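Local coordinates for chintase (Rhizomucor miehei, PDB 5YUQ), which hydrolyses the beta-1,4 linkages of chitin as a glycoside hydrolase family 18 chitinase, probably threading the substrate through an active-site tunnel, at residues Arg288-Gln292 against Glu293-Arg297. Residues are numbered along the deposited sequence; the frame is centred on the assembly and turned at random.
Sequences RTIAQ and EGIAR
A Schellman motif ends the short helix 287-292, with G294, at phi 68°, turning the chain out of its last turn. E293 N still makes the regular helical hydrogen bond to T289 O, at 2.9 Å. Two further hydrogen bonds define the motif. G294 N donates to A291 O at 3.1 Å, from well above the carbonyl plane. I295 N donates to I290 O at 3.3 Å, almost in line with the C=O. A water 2.7 Å from I290 O donates to that same oxygen and accepts from A296 N, so the last turn is tied to the 3-10 turn that follows. I290 CG2 packs on I295 CB at 4.0 Å, joining the residues that carry the acceptor O and the donor N, and both isoleucines also touch Y285 and L324. T289 and E293 run side by side: with OG1 at chi1 -51°, CG2 of T289 stands anti to the backbone N and is the branch beside the carboxylate, 3.4 Å from E293 OE2. OG1 hydrogen-bonds to D264, and OE1 of E293 to the hydroxyl of Y285. At the exposed end, the R297 guanidinium lays one face over G294 CA. The 5→2 and 6→1 bonds plus the apolar I290-I295 pair make a Schellman C-cap with its hydrophobic contact, where the chain leaves helix 287-292 for strand 302-307.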
loop_
_atom_site.group_PDB
_atom_site.type_symbol
_atom_site.label_atom_id
_atom_site.label_comp_id
_atom_site.label_asym_id
_atom_site.label_seq_id
_atom_site.Cartn_x
_atom_site.Cartn_y
_atom_site.Cartn_z
ATOM N N ARG A 288 -8.375 -14.012 -4.752
ATOM C CA ARG A 288 -8.566 -15.236 -5.552
ATOM C C ARG A 288 -8.994 -16.386 -4.618
ATOM O O ARG A 288 -9.845 -17.142 -4.995
ATOM C CB ARG A 288 -7.359 -15.672 -6.334
ATOM C CG ARG A 288 -6.961 -14.725 -7.441
ATOM C CD ARG A 288 -5.682 -15.066 -8.176
ATOM N NE ARG A 288 -5.845 -16.239 -9.037
ATOM C CZ ARG A 288 -6.398 -16.205 -10.233
ATOM N NH1 ARG A 288 -6.830 -15.082 -10.791
ATOM N NH2 ARG A 288 -6.491 -17.312 -10.906
ATOM N N THR A 289 -8.344 -16.490 -3.456
ATOM C CA THR A 289 -8.658 -17.539 -2.491
ATOM C C THR A 289 -10.038 -17.341 -1.879
ATOM O O THR A 289 -10.809 -18.292 -1.743
ATOM C CB THR A 289 -7.626 -17.572 -1.363
ATOM O OG1 THR A 289 -6.306 -17.620 -1.925
ATOM C CG2 THR A 289 -7.850 -18.791 -0.476
ATOM N N ILE A 290 -10.344 -16.104 -1.500
ATOM C CA ILE A 290 -11.650 -15.772 -0.944
ATOM C C ILE A 290 -12.763 -16.177 -1.916
ATOM O O ILE A 290 -13.768 -16.777 -1.518
ATOM C CB ILE A 290 -11.732 -14.267 -0.620
ATOM C CG1 ILE A 290 -10.627 -13.896 0.381
ATOM C CG2 ILE A 290 -13.094 -13.901 -0.056
ATOM C CD1 ILE A 290 -10.557 -12.401 0.721
ATOM N N ALA A 291 -12.556 -15.885 -3.195
ATOM C CA ALA A 291 -13.540 -16.209 -4.225
ATOM C C ALA A 291 -13.626 -17.715 -4.437
ATOM O O ALA A 291 -14.721 -18.287 -4.444
ATOM C CB ALA A 291 -13.188 -15.505 -5.521
ATOM N N GLN A 292 -12.470 -18.358 -4.592
ATOM C CA GLN A 292 -12.435 -19.797 -4.872
ATOM C C GLN A 292 -13.035 -20.625 -3.740
ATOM O O GLN A 292 -13.646 -21.670 -3.990
ATOM C CB GLN A 292 -10.998 -20.259 -5.148
ATOM C CG GLN A 292 -10.427 -19.823 -6.496
ATOM C CD GLN A 292 -8.904 -19.898 -6.546
ATOM O OE1 GLN A 292 -8.247 -20.197 -5.542
ATOM N NE2 GLN A 292 -8.337 -19.622 -7.718
ATOM N N GLU A 293 -12.873 -20.162 -2.502
ATOM C CA GLU A 293 -13.360 -20.903 -1.342
ATOM C C GLU A 293 -14.823 -20.621 -1.038
ATOM O O GLU A 293 -15.419 -21.263 -0.172
ATOM C CB GLU A 293 -12.502 -20.603 -0.109
ATOM C CG GLU A 293 -11.101 -21.166 -0.202
ATOM C CD GLU A 293 -10.289 -20.901 1.043
ATOM O OE1 GLU A 293 -10.738 -20.096 1.889
ATOM O OE2 GLU A 293 -9.202 -21.501 1.176
ATOM N N GLY A 294 -15.408 -19.670 -1.754
ATOM C CA GLY A 294 -16.821 -19.385 -1.598
ATOM C C GLY A 294 -17.137 -18.789 -0.248
ATOM O O GLY A 294 -18.240 -18.951 0.265
ATOM N N ILE A 295 -16.172 -18.078 0.323
ATOM C CA ILE A 295 -16.357 -17.474 1.634
ATOM C C ILE A 295 -17.635 -16.633 1.688
ATOM O O ILE A 295 -18.389 -16.715 2.651
ATOM C CB ILE A 295 -15.111 -16.660 2.040
ATOM C CG1 ILE A 295 -13.925 -17.622 2.200
ATOM C CG2 ILE A 295 -15.363 -15.889 3.322
ATOM C CD1 ILE A 295 -12.697 -17.030 2.858
ATOM N N ALA A 296 -17.904 -15.883 0.623
ATOM C CA ALA A 296 -19.064 -14.997 0.567
ATOM C C ALA A 296 -20.414 -15.717 0.616
ATOM O O ALA A 296 -21.432 -15.099 0.921
ATOM C CB ALA A 296 -18.985 -14.101 -0.670
ATOM N N ARG A 297 -20.440 -17.009 0.311
ATOM C CA ARG A 297 -21.686 -17.753 0.475
ATOM C C ARG A 297 -21.572 -18.741 1.616
ATOM O O ARG A 297 -22.175 -19.814 1.585
ATOM C CB ARG A 297 -22.111 -18.450 -0.819
ATOM C CG ARG A 297 -20.986 -19.075 -1.607
ATOM C CD ARG A 297 -21.419 -19.296 -3.052
ATOM N NE ARG A 297 -20.300 -19.695 -3.901
ATOM C CZ ARG A 297 -19.442 -18.836 -4.442
ATOM N NH1 ARG A 297 -19.580 -17.536 -4.217
ATOM N NH2 ARG A 297 -18.444 -19.275 -5.200
HETATM O O HOH W 1 -16.289 -15.864 -1.840
#